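Local coordinates for protein probable intron-encoded endonuclease 1 (Wickerhamomyces canadensis, PDB 6X1J) that cuts DNA at a specific recognition sequence as a LAGLIDADG homing endonuclease, acting in the homing of an intron in the mitochondrial 21S rRNA gene, at residues L163-Q168 against I201-K206; F186-S191 against N205-L210; I41-G46 against F145-G150. All blocks are in the same frame, centred on the assembly; numbering follows the deposited sequence.

Contact 1 (L163-Q168 against I201-K206). With nucleotides of chain C.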
loop_
_atom_site.group_PDB
_atom_site.type_symbol
_atom_site.label_atom_id
_atom_site.label_comp_id
_atom_site.label_asym_id
_atom_site.label_seq_id
_atom_site.Cartn_x
_atom_site.Cartn_y
_atom_site.Cartn_z
ATOM N N LEU A 163 6.307 17.530 -0.713
ATOM C CA LEU A 163 5.443 16.344 -0.916
ATOM C C LEU A 163 4.627 16.074 0.347
ATOM O O LEU A 163 4.908 16.650 1.381
ATOM C CB LEU A 163 6.336 15.152 -1.242
ATOM C CG LEU A 163 7.181 15.323 -2.500
ATOM C CD1 LEU A 163 8.221 14.208 -2.596
ATOM C CD2 LEU A 163 6.281 15.363 -3.736
ATOM N N VAL A 164 3.615 15.234 0.201
ATOM C CA VAL A 164 2.645 14.886 1.261
ATOM C C VAL A 164 2.506 13.357 1.280
ATOM O O VAL A 164 2.544 12.728 0.183
ATOM C CB VAL A 164 1.324 15.593 1.002
ATOM C CG1 VAL A 164 0.341 15.320 2.089
ATOM C CG2 VAL A 164 1.514 17.090 0.866
ATOM N N LEU A 165 2.378 12.779 2.471
ATOM C CA LEU A 165 1.725 11.464 2.656
ATOM C C LEU A 165 0.377 11.716 3.318
ATOM O O LEU A 165 0.328 12.363 4.411
ATOM C CB LEU A 165 2.635 10.557 3.486
ATOM C CG LEU A 165 3.933 10.157 2.795
ATOM C CD1 LEU A 165 4.973 9.679 3.786
ATOM C CD2 LEU A 165 3.670 9.042 1.774
ATOM N N HIS A 166 -0.683 11.228 2.686
ATOM C CA HIS A 166 -2.078 11.445 3.145
ATOM C C HIS A 166 -2.444 10.395 4.193
ATOM O O HIS A 166 -3.055 9.358 3.842
ATOM C CB HIS A 166 -2.991 11.551 1.926
ATOM C CG HIS A 166 -2.744 12.808 1.150
ATOM N ND1 HIS A 166 -3.240 14.021 1.565
ATOM C CD2 HIS A 166 -2.019 13.058 0.042
ATOM C CE1 HIS A 166 -2.861 14.970 0.731
ATOM N NE2 HIS A 166 -2.101 14.402 -0.215
ATOM N N THR A 167 -2.146 10.713 5.461
ATOM C CA THR A 167 -2.347 9.847 6.656
ATOM C C THR A 167 -3.644 10.193 7.396
ATOM O O THR A 167 -3.734 9.884 8.609
ATOM C CB THR A 167 -1.144 9.976 7.591
ATOM O OG1 THR A 167 -0.887 11.365 7.858
ATOM C CG2 THR A 167 0.075 9.304 7.007
ATOM N N GLN A 168 -4.635 10.769 6.713
ATOM C CA GLN A 168 -5.855 11.302 7.370
ATOM C C GLN A 168 -6.488 10.232 8.261
ATOM O O GLN A 168 -6.970 10.604 9.340
ATOM C CB GLN A 168 -6.875 11.871 6.372
ATOM C CG GLN A 168 -6.485 13.243 5.820
ATOM C CD GLN A 168 -5.582 13.135 4.624
ATOM O OE1 GLN A 168 -4.829 12.166 4.517
ATOM N NE2 GLN A 168 -5.710 14.083 3.695
ATOM N N ILE A 201 1.479 14.216 6.597
ATOM C CA ILE A 201 2.956 14.343 6.711
ATOM C C ILE A 201 3.422 15.207 5.557
ATOM O O ILE A 201 3.248 14.768 4.412
ATOM C CB ILE A 201 3.622 12.956 6.707
ATOM C CG1 ILE A 201 3.047 12.068 7.816
ATOM C CG2 ILE A 201 5.141 13.070 6.811
ATOM C CD1 ILE A 201 3.741 10.710 7.967
ATOM N N TYR A 202 3.942 16.400 5.854
ATOM C CA TYR A 202 4.510 17.365 4.885
ATOM C C TYR A 202 5.995 17.035 4.802
ATOM O O TYR A 202 6.661 16.953 5.877
ATOM C CB TYR A 202 4.209 18.793 5.374
ATOM C CG TYR A 202 4.993 19.919 4.745
ATOM C CD1 TYR A 202 4.545 20.555 3.593
ATOM C CD2 TYR A 202 6.161 20.395 5.325
ATOM C CE1 TYR A 202 5.253 21.605 3.022
ATOM C CE2 TYR A 202 6.892 21.434 4.760
ATOM C CZ TYR A 202 6.430 22.052 3.608
ATOM O OH TYR A 202 7.140 23.066 3.030
ATOM N N ILE A 203 6.506 16.805 3.597
ATOM C CA ILE A 203 7.961 16.618 3.337
ATOM C C ILE A 203 8.468 17.877 2.657
ATOM O O ILE A 203 8.178 18.072 1.484
ATOM C CB ILE A 203 8.226 15.391 2.460
ATOM C CG1 ILE A 203 7.595 14.132 3.068
ATOM C CG2 ILE A 203 9.734 15.240 2.183
ATOM C CD1 ILE A 203 7.549 12.925 2.114
ATOM N N PRO A 204 9.282 18.716 3.347
ATOM C CA PRO A 204 9.597 20.058 2.857
ATOM C C PRO A 204 10.457 19.930 1.597
ATOM O O PRO A 204 11.037 18.874 1.402
ATOM C CB PRO A 204 10.416 20.662 4.001
ATOM C CG PRO A 204 11.153 19.430 4.543
ATOM C CD PRO A 204 10.062 18.381 4.563
ATOM N N ASN A 205 10.511 21.015 0.825
ATOM C CA ASN A 205 11.267 21.140 -0.434
ATOM C C ASN A 205 12.724 20.729 -0.233
ATOM O O ASN A 205 13.322 20.156 -1.167
ATOM C CB ASN A 205 11.202 22.562 -1.009
ATOM C CG ASN A 205 12.050 22.688 -2.253
ATOM O OD1 ASN A 205 11.637 22.202 -3.307
ATOM N ND2 ASN A 205 13.261 23.236 -2.127
ATOM N N LYS A 206 13.302 21.060 0.908
ATOM C CA LYS A 206 14.755 20.825 1.091
ATOM C C LYS A 206 14.992 19.332 1.370
ATOM O O LYS A 206 16.178 18.935 1.289
ATOM C CB LYS A 206 15.294 21.717 2.207
ATOM C CG LYS A 206 14.959 21.311 3.632
ATOM C CD LYS A 206 15.330 22.407 4.612
ATOM C CE LYS A 206 15.506 21.934 6.031
ATOM N NZ LYS A 206 14.217 21.496 6.603
ATOM P P DC C 17 -5.119 8.556 -0.610
ATOM O OP1 DC C 17 -5.633 7.206 -0.941
ATOM O OP2 DC C 17 -4.328 8.718 0.644
ATOM O "O5'" DC C 17 -4.304 9.069 -1.883
ATOM C "C5'" DC C 17 -3.627 10.355 -2.024
ATOM C "C4'" DC C 17 -4.234 11.126 -3.179
ATOM O "O4'" DC C 17 -5.455 11.811 -2.778
ATOM C "C3'" DC C 17 -3.370 12.165 -3.896
ATOM O "O3'" DC C 17 -3.476 11.910 -5.320
ATOM C "C2'" DC C 17 -3.975 13.480 -3.441
ATOM C "C1'" DC C 17 -5.434 13.157 -3.224
ATOM N N1 DC C 17 -6.133 13.996 -2.210
ATOM C C2 DC C 17 -7.427 14.490 -2.466
ATOM O O2 DC C 17 -7.966 14.250 -3.560
ATOM N N3 DC C 17 -8.055 15.219 -1.515
ATOM C C4 DC C 17 -7.466 15.427 -0.337
ATOM N N4 DC C 17 -8.112 16.171 0.564
ATOM C C5 DC C 17 -6.169 14.917 -0.044
ATOM C C6 DC C 17 -5.555 14.194 -0.992
ATOM P P DT C 16 -8.479 8.649 4.638
ATOM O OP1 DT C 16 -9.605 8.283 3.800
ATOM O OP2 DT C 16 -7.656 7.555 5.199
ATOM O "O5'" DT C 16 -7.312 9.468 3.947
ATOM C "C5'" DT C 16 -7.530 10.432 2.921
ATOM C "C4'" DT C 16 -7.587 9.785 1.555
ATOM O "O4'" DT C 16 -8.834 10.191 0.956
ATOM C "C3'" DT C 16 -6.535 10.320 0.608
ATOM O "O3'" DT C 16 -6.373 9.482 -0.518
ATOM C "C2'" DT C 16 -7.165 11.604 0.119
ATOM C "C1'" DT C 16 -8.610 11.216 -0.009
ATOM N N1 DT C 16 -9.598 12.246 0.260
ATOM C C2 DT C 16 -10.611 12.394 -0.653
ATOM O O2 DT C 16 -10.619 11.832 -1.738
ATOM N N3 DT C 16 -11.608 13.251 -0.264
ATOM C C4 DT C 16 -11.694 13.945 0.927
ATOM O O4 DT C 16 -12.655 14.677 1.138
ATOM C C5 DT C 16 -10.626 13.689 1.866
ATOM C C7 DT C 16 -10.647 14.374 3.196
ATOM C C6 DT C 16 -9.660 12.839 1.502
ATOM P P DA C 15 -14.729 10.650 6.815
ATOM O OP1 DA C 15 -15.207 9.606 7.720
ATOM O OP2 DA C 15 -15.033 12.072 7.053
ATOM O "O5'" DA C 15 -13.155 10.431 6.757
ATOM C "C5'" DA C 15 -12.650 9.086 6.608
ATOM C "C4'" DA C 15 -11.439 9.046 5.704
ATOM O "O4'" DA C 15 -11.841 9.337 4.347
ATOM C "C3'" DA C 15 -10.346 10.058 6.030
ATOM O "O3'" DA C 15 -8.985 9.590 5.865
ATOM C "C2'" DA C 15 -10.692 11.237 5.132
ATOM C "C1'" DA C 15 -11.299 10.588 3.907
ATOM N N9 DA C 15 -12.409 11.295 3.295
ATOM C C8 DA C 15 -13.352 12.136 3.841
ATOM N N7 DA C 15 -14.328 12.433 3.022
ATOM C C5 DA C 15 -14.046 11.686 1.884
ATOM C C6 DA C 15 -14.734 11.511 0.670
ATOM N N6 DA C 15 -15.869 12.136 0.371
ATOM N N1 DA C 15 -14.197 10.671 -0.244
ATOM C C2 DA C 15 -13.051 10.043 0.057
ATOM N N3 DA C 15 -12.310 10.125 1.162
ATOM C C4 DA C 15 -12.874 10.969 2.047
#
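Leu-163, Val-164 and Leu-165 pair with Ile-203, Tyr-202 and Ile-201 as the two inner strands of the antiparallel four-stranded sheet with which this LAGLIDADG domain meets DNA; their directions differ by 156°. Leu-163 and Ile-203 form one hydrogen-bonded pair, in which Ile-203 N donates almost straight (175°) to Leu-163 O at 2.7 Å. Leu-165 and Ile-201 form the next, with Leu-165 N 2.9 Å from Ile-201 O. Between them lies the non-hydrogen-bonded pair Val-164 and Tyr-202, where Val-164 CA makes a CA-H...O contact of 3.2 Å with Ile-201 O.

Apolar packing follows the alternation. Leu-163, Leu-165, Ile-201 and Ile-203 share one face, on which Leu-165 CB lies 4.1 Å from Ile-201 CB and helices 138-148 and 172-186 pack. Thr-167 crosses Ile-201 at about a right angle, its CG2 4.0 Å from Ile-201 CD1. A chi1 of 52° puts Thr-167 OG1 between backbone N and carbonyl carbon, and it is hydrogen-bonded to Pro-199 O.

Flat-face contact reaches the DNA through His-166, whose ring is sandwiched between Val-164 CG1 and the base of DC17 of chain C. Within the protein, Gln-168 NE2 donates to His-166 ND1 at 3.3 Å, in the ring plane, which would help to hold the ring's rotation, and also bonds Asn-195 OD1. The base approaches off-centre, His-166 CE1 lying 3.3 Å from C6 of DC17 of chain C.

Contact 2 (F186-S191 against N205-L210); sequences FNLNCS and NKDYEL
Leu-188 and Asp-207 bring the two backbones closest, CA to CA 6.2 Å, where the connection leaving helix 172-186, with Asn-187 at positive phi, runs past the 3-10 turn 205-207 that leads into helix 208-215. The contact thus joins two helix-flanking turns of one LAGLIDADG domain, and its polar centre is a two-pronged grip of one carboxylate on a single residue.

Asp-207 points at the opposing segment and accepts from both the backbone and the side chain of Asn-189. Asn-189 N lies 2.6 Å from Asp-207 OD2, met on the syn side and slightly out of the carboxylate plane. Asn-189 ND2 donates to the syn lone pair of Asp-207 OD1 at 3.1 Å. Asp-207 OD1 lies nearly in the plane of the Asn-189 amide, from which the carboxylate is turned by 24°. Because two separate N-H groups each hold a different oxygen, the carboxylate's rotation is fixed, and the same two donors would probably favour the ionised form of the buried Asp-207. Lys-206 crosses Asn-189 at about a right angle: a bend at chi4 (-68°) turns NZ to within 3.7 Å of Asn-189 CB.

Beside the carboxylate, Leu-188 CB lies 3.8 Å from Asp-207 OD2. The apolar pair is Leu-188 CD2 with Leu-210 CD2, at 3.7 Å. This same branch of Leu-210 reaches two carbonyls near the end of helix 172-186: Leu-210 CD2 is 3.4 Å from Phe-186 O and only 3.0 Å from Asn-187 O, a tight fit.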
loop_
_atom_site.group_PDB
_atom_site.type_symbol
_atom_site.label_atom_id
_atom_site.label_comp_id
_atom_site.label_asym_id
_atom_site.label_seq_id
_atom_site.Cartn_x
_atom_site.Cartn_y
_atom_site.Cartn_z
ATOM N N PHE A 186 15.609 7.909 8.322
ATOM C CA PHE A 186 15.968 8.305 6.938
ATOM C C PHE A 186 16.560 9.724 6.897
ATOM O O PHE A 186 16.877 10.209 5.806
ATOM C CB PHE A 186 14.741 8.133 6.047
ATOM C CG PHE A 186 14.197 6.732 6.052
ATOM C CD1 PHE A 186 14.894 5.701 5.448
ATOM C CD2 PHE A 186 12.987 6.443 6.658
ATOM C CE1 PHE A 186 14.409 4.399 5.485
ATOM C CE2 PHE A 186 12.504 5.148 6.689
ATOM C CZ PHE A 186 13.215 4.126 6.101
ATOM N N ASN A 187 16.757 10.330 8.065
ATOM C CA ASN A 187 17.196 11.728 8.250
ATOM C C ASN A 187 16.375 12.653 7.347
ATOM O O ASN A 187 16.941 13.412 6.591
ATOM C CB ASN A 187 18.706 11.896 8.063
ATOM C CG ASN A 187 19.208 13.074 8.881
ATOM O OD1 ASN A 187 18.508 13.545 9.791
ATOM N ND2 ASN A 187 20.384 13.581 8.539
ATOM N N LEU A 188 15.066 12.608 7.493
ATOM C CA LEU A 188 14.147 13.576 6.856
ATOM C C LEU A 188 13.862 14.688 7.874
ATOM O O LEU A 188 14.191 14.495 9.045
ATOM C CB LEU A 188 12.865 12.831 6.482
ATOM C CG LEU A 188 13.012 11.838 5.327
ATOM C CD1 LEU A 188 11.759 10.978 5.250
ATOM C CD2 LEU A 188 13.261 12.586 4.023
ATOM N N ASN A 189 13.160 15.725 7.435
ATOM C CA ASN A 189 12.635 16.839 8.257
ATOM C C ASN A 189 11.138 16.964 8.028
ATOM O O ASN A 189 10.653 18.111 7.947
ATOM C CB ASN A 189 13.327 18.151 7.926
ATOM C CG ASN A 189 14.809 18.069 8.199
ATOM O OD1 ASN A 189 15.220 18.296 9.340
ATOM N ND2 ASN A 189 15.585 17.692 7.186
ATOM N N CYS A 190 10.443 15.839 7.965
ATOM C CA CYS A 190 8.958 15.814 7.944
ATOM C C CYS A 190 8.421 16.621 9.114
ATOM O O CYS A 190 9.024 16.558 10.171
ATOM C CB CYS A 190 8.388 14.416 8.163
ATOM S SG CYS A 190 8.992 13.296 6.899
ATOM N N SER A 191 7.254 17.213 8.957
ATOM C CA SER A 191 6.516 17.875 10.056
ATOM C C SER A 191 5.046 17.614 9.792
ATOM O O SER A 191 4.730 17.206 8.650
ATOM C CB SER A 191 6.828 19.331 10.109
ATOM O OG SER A 191 6.401 19.977 8.909
ATOM N N ASN A 205 10.511 21.015 0.825
ATOM C CA ASN A 205 11.267 21.140 -0.434
ATOM C C ASN A 205 12.724 20.729 -0.233
ATOM O O ASN A 205 13.322 20.156 -1.167
ATOM C CB ASN A 205 11.202 22.562 -1.009
ATOM C CG ASN A 205 12.050 22.688 -2.253
ATOM O OD1 ASN A 205 11.637 22.202 -3.307
ATOM N ND2 ASN A 205 13.261 23.236 -2.127
ATOM N N LYS A 206 13.302 21.060 0.908
ATOM C CA LYS A 206 14.755 20.825 1.091
ATOM C C LYS A 206 14.992 19.332 1.370
ATOM O O LYS A 206 16.178 18.935 1.289
ATOM C CB LYS A 206 15.294 21.717 2.207
ATOM C CG LYS A 206 14.959 21.311 3.632
ATOM C CD LYS A 206 15.330 22.407 4.612
ATOM C CE LYS A 206 15.506 21.934 6.031
ATOM N NZ LYS A 206 14.217 21.496 6.603
ATOM N N ASP A 207 13.937 18.534 1.637
ATOM C CA ASP A 207 14.069 17.043 1.698
ATOM C C ASP A 207 13.893 16.399 0.315
ATOM O O ASP A 207 14.092 15.166 0.202
ATOM C CB ASP A 207 13.072 16.403 2.667
ATOM C CG ASP A 207 13.514 16.498 4.106
ATOM O OD1 ASP A 207 14.718 16.783 4.312
ATOM O OD2 ASP A 207 12.653 16.304 4.996
ATOM N N TYR A 208 13.587 17.166 -0.732
ATOM C CA TYR A 208 13.186 16.562 -2.041
ATOM C C TYR A 208 14.275 15.659 -2.622
ATOM O O TYR A 208 13.920 14.553 -2.990
ATOM C CB TYR A 208 12.844 17.581 -3.129
ATOM C CG TYR A 208 12.435 16.903 -4.411
ATOM C CD1 TYR A 208 11.169 16.360 -4.550
ATOM C CD2 TYR A 208 13.321 16.751 -5.460
ATOM C CE1 TYR A 208 10.780 15.725 -5.718
ATOM C CE2 TYR A 208 12.952 16.107 -6.633
ATOM C CZ TYR A 208 11.668 15.599 -6.770
ATOM O OH TYR A 208 11.277 14.947 -7.912
ATOM N N GLU A 209 15.537 16.105 -2.722
ATOM C CA GLU A 209 16.625 15.310 -3.353
ATOM C C GLU A 209 16.805 14.007 -2.559
ATOM O O GLU A 209 16.861 12.953 -3.202
ATOM C CB GLU A 209 17.924 16.104 -3.522
ATOM C CG GLU A 209 17.959 17.008 -4.766
ATOM C CD GLU A 209 17.497 16.428 -6.108
ATOM O OE1 GLU A 209 18.116 15.454 -6.607
ATOM O OE2 GLU A 209 16.511 16.961 -6.673
ATOM N N LEU A 210 16.726 14.064 -1.227
ATOM C CA LEU A 210 16.914 12.898 -0.327
ATOM C C LEU A 210 15.788 11.903 -0.600
ATOM O O LEU A 210 16.096 10.731 -0.880
ATOM C CB LEU A 210 16.915 13.351 1.142
ATOM C CG LEU A 210 16.849 12.236 2.199
ATOM C CD1 LEU A 210 17.995 11.255 2.017
ATOM C CD2 LEU A 210 16.893 12.814 3.606
#

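Contact 3 (I41-G46 against F145-G150). With K (potassium ion), chain E; K (potassium ion), chain D; nucleotides of chain C; nucleotides of chain B.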
loop_
_atom_site.group_PDB
_atom_site.type_symbol
_atom_site.label_atom_id
_atom_site.label_comp_id
_atom_site.label_asym_id
_atom_site.label_seq_id
_atom_site.Cartn_x
_atom_site.Cartn_y
_atom_site.Cartn_z
ATOM N N ILE A 41 4.057 -3.716 3.605
ATOM C CA ILE A 41 4.048 -2.728 4.736
ATOM C C ILE A 41 3.666 -1.360 4.155
ATOM O O ILE A 41 2.838 -0.650 4.772
ATOM C CB ILE A 41 5.399 -2.722 5.475
ATOM C CG1 ILE A 41 5.514 -3.976 6.343
ATOM C CG2 ILE A 41 5.611 -1.438 6.264
ATOM C CD1 ILE A 41 6.942 -4.415 6.540
ATOM N N GLY A 42 4.245 -0.999 3.021
ATOM C CA GLY A 42 3.873 0.248 2.326
ATOM C C GLY A 42 2.401 0.256 1.948
ATOM O O GLY A 42 1.731 1.295 2.178
ATOM N N ASN A 43 1.893 -0.843 1.376
ATOM C CA ASN A 43 0.534 -0.871 0.790
ATOM C C ASN A 43 -0.504 -0.743 1.910
ATOM O O ASN A 43 -1.608 -0.229 1.635
ATOM C CB ASN A 43 0.344 -2.108 -0.078
ATOM C CG ASN A 43 0.996 -1.982 -1.444
ATOM O OD1 ASN A 43 1.678 -2.912 -1.869
ATOM N ND2 ASN A 43 0.810 -0.846 -2.127
ATOM N N ILE A 44 -0.209 -1.247 3.113
ATOM C CA ILE A 44 -1.172 -1.274 4.268
ATOM C C ILE A 44 -1.305 0.155 4.789
ATOM O O ILE A 44 -2.438 0.618 5.057
ATOM C CB ILE A 44 -0.714 -2.254 5.361
ATOM C CG1 ILE A 44 -0.693 -3.676 4.814
ATOM C CG2 ILE A 44 -1.587 -2.108 6.598
ATOM C CD1 ILE A 44 -0.002 -4.702 5.705
ATOM N N LEU A 45 -0.188 0.848 4.853
ATOM C CA LEU A 45 -0.151 2.310 5.178
ATOM C C LEU A 45 -0.949 3.040 4.097
ATOM O O LEU A 45 -1.729 3.924 4.445
ATOM C CB LEU A 45 1.317 2.747 5.242
ATOM C CG LEU A 45 2.058 2.266 6.500
ATOM C CD1 LEU A 45 3.565 2.434 6.342
ATOM C CD2 LEU A 45 1.549 3.019 7.756
ATOM N N GLY A 46 -0.865 2.548 2.851
ATOM C CA GLY A 46 -1.571 3.087 1.676
ATOM C C GLY A 46 -2.964 2.516 1.427
ATOM O O GLY A 46 -3.850 2.681 2.283
ATOM N N PHE A 145 4.106 5.814 -0.728
ATOM C CA PHE A 145 4.044 7.055 -1.541
ATOM C C PHE A 145 3.212 6.847 -2.827
ATOM O O PHE A 145 2.382 7.712 -3.174
ATOM C CB PHE A 145 5.459 7.599 -1.804
ATOM C CG PHE A 145 5.411 8.954 -2.479
ATOM C CD1 PHE A 145 5.128 10.097 -1.749
ATOM C CD2 PHE A 145 5.522 9.063 -3.853
ATOM C CE1 PHE A 145 4.956 11.321 -2.380
ATOM C CE2 PHE A 145 5.370 10.294 -4.479
ATOM C CZ PHE A 145 5.087 11.416 -3.743
ATOM N N MET A 146 3.343 5.731 -3.554
ATOM C CA MET A 146 2.541 5.546 -4.800
ATOM C C MET A 146 1.065 5.459 -4.405
ATOM O O MET A 146 0.199 6.008 -5.104
ATOM C CB MET A 146 2.994 4.308 -5.584
ATOM C CG MET A 146 4.437 4.434 -6.086
ATOM S SD MET A 146 5.020 3.125 -7.223
ATOM C CE MET A 146 5.658 1.882 -6.101
ATOM N N ASP A 147 0.786 4.889 -3.248
ATOM C CA ASP A 147 -0.599 4.729 -2.738
ATOM C C ASP A 147 -1.129 6.099 -2.307
ATOM O O ASP A 147 -2.058 6.629 -2.994
ATOM C CB ASP A 147 -0.626 3.681 -1.636
ATOM C CG ASP A 147 -0.503 2.246 -2.128
ATOM O OD1 ASP A 147 -0.323 2.052 -3.357
ATOM O OD2 ASP A 147 -0.627 1.324 -1.287
ATOM N N ASP A 148 -0.513 6.692 -1.280
ATOM C CA ASP A 148 -1.096 7.811 -0.479
ATOM C C ASP A 148 -0.307 9.115 -0.656
ATOM O O ASP A 148 -0.605 10.109 0.039
ATOM C CB ASP A 148 -1.197 7.341 0.976
ATOM C CG ASP A 148 -2.530 6.671 1.232
ATOM O OD1 ASP A 148 -3.094 6.133 0.272
ATOM O OD2 ASP A 148 -3.013 6.710 2.375
ATOM N N GLY A 149 0.662 9.108 -1.558
ATOM C CA GLY A 149 1.603 10.206 -1.783
ATOM C C GLY A 149 0.925 11.308 -2.584
ATOM O O GLY A 149 -0.085 11.036 -3.213
ATOM N N GLY A 150 1.458 12.516 -2.498
ATOM C CA GLY A 150 0.883 13.749 -3.072
ATOM C C GLY A 150 1.910 14.855 -3.114
ATOM O O GLY A 150 2.914 14.752 -2.415
HETATM K K K E . -4.673 4.838 3.610
HETATM K K K D . -4.371 6.560 -3.262
ATOM P P DC C 17 -5.119 8.556 -0.610
ATOM O OP1 DC C 17 -5.633 7.206 -0.941
ATOM O OP2 DC C 17 -4.328 8.718 0.644
ATOM O "O5'" DC C 17 -4.304 9.069 -1.883
ATOM C "C5'" DC C 17 -3.627 10.355 -2.024
ATOM C "C4'" DC C 17 -4.234 11.126 -3.179
ATOM O "O4'" DC C 17 -5.455 11.811 -2.778
ATOM C "C3'" DC C 17 -3.370 12.165 -3.896
ATOM O "O3'" DC C 17 -3.476 11.910 -5.320
ATOM C "C2'" DC C 17 -3.975 13.480 -3.441
ATOM C "C1'" DC C 17 -5.434 13.157 -3.224
ATOM N N1 DC C 17 -6.133 13.996 -2.210
ATOM C C2 DC C 17 -7.427 14.490 -2.466
ATOM O O2 DC C 17 -7.966 14.250 -3.560
ATOM N N3 DC C 17 -8.055 15.219 -1.515
ATOM C C4 DC C 17 -7.466 15.427 -0.337
ATOM N N4 DC C 17 -8.112 16.171 0.564
ATOM C C5 DC C 17 -6.169 14.917 -0.044
ATOM C C6 DC C 17 -5.555 14.194 -0.992
ATOM P P DC B 15 -7.430 5.105 0.885
ATOM O OP1 DC B 15 -8.154 6.222 1.533
ATOM O OP2 DC B 15 -5.924 4.962 0.943
ATOM O "O5'" DC B 15 -8.150 3.907 1.583
ATOM C "C5'" DC B 15 -7.727 2.557 1.653
ATOM C "C4'" DC B 15 -8.824 2.025 2.540
ATOM O "O4'" DC B 15 -10.105 2.153 1.880
ATOM C "C3'" DC B 15 -8.757 0.631 3.181
ATOM O "O3'" DC B 15 -8.743 1.048 4.559
ATOM C "C2'" DC B 15 -9.905 -0.100 2.501
ATOM C "C1'" DC B 15 -10.899 1.020 2.173
ATOM N N1 DC B 15 -11.775 0.773 1.011
ATOM C C2 DC B 15 -13.161 0.959 1.140
ATOM O O2 DC B 15 -13.620 1.333 2.229
ATOM N N3 DC B 15 -13.961 0.700 0.082
ATOM C C4 DC B 15 -13.425 0.323 -1.081
ATOM N N4 DC B 15 -14.247 0.082 -2.097
ATOM C C5 DC B 15 -12.017 0.156 -1.247
ATOM C C6 DC B 15 -11.241 0.358 -0.179
HETATM O O HOH W 1 -1.291 6.631 4.700
HETATM O O HOH W 2 -5.102 8.295 -5.074
HETATM O O HOH W 3 -7.207 8.246 -3.023
HETATM O O HOH W 4 -6.391 2.952 4.931
HETATM O O HOH W 5 -5.812 7.503 3.040
HETATM O O HOH W 6 -4.319 7.106 5.814
#
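Asp-147 starts its contact with Gly-46 at the first side-chain carbon: Asp-147 CB is 3.5 Å from Gly-46 CA. Any CB on Gly-46 would point at Asp-147 CB and collide with it, so this approach depends on glycine. At the next step Asp-147 CG stands anti to the carbonyl carbon (chi1 -75°) and lies 3.4 Å from Asn-43 ND2. At the tip, Asp-147 OD2 counts among its bonds one from Asn-43 ND2 at 2.7 Å, nearly straight at 170°. The donor approaches on the syn side, 28° out of the carboxylate plane, while Asp-147 OD2 lies in the plane of the Asn-43 amide. Asp-147 OD1 is hydrogen-bonded to Tyr-70 OH.

This is where helices 34-45 and 138-148, the paired LAGLIDADG motif helices, converge at their C-terminal ends, carrying glycine and aspartates into the active site, facing a phosphate of each DNA strand. An alanine in place of Asp-147 would probably leave Asn-43 ND2 and Tyr-70 OH without their shared carboxylate and the Asn-43 amide freer to turn.

The backbone of Asp-147 has a separate task: Asp-147 O binds the potassium ion of chain D at 2.3 Å, a distance short for potassium, and Asp-47 and the phosphate of DC17 of chain C also hold this ion. The second potassium ion, chain E, draws on both segments, with Gly-46 O at 2.7 Å and Asp-148 OD2 at 2.8 Å. On the DNA side this same ion is bound by OP2 of DC15 of chain B at 3.0 Å.

The three contacts form a series running from the metal site out through the second sheet. Contact 3 adjoins contact 1, their centres about 12 Å apart, through two probable hydrogen bonds: Val-164 N to Gly-150 O (2.8 Å) between neighbouring strands, and just beyond them His-166 N to Asp-148 O (2.9 Å), at the end of helix 138-148. The Thr-167 side chain stands about 7 Å from a potassium ion. Contacts 1 and 2, with centres about 9 Å apart, share Asn-205 and Lys-206 and are joined by a probable hydrogen bond, Tyr-202 N to Ser-191 O at 3.0 Å. Contacts 2 and 3 do not touch; their centres lie about 17 Å apart, placing contact 2 at the end away from the metals.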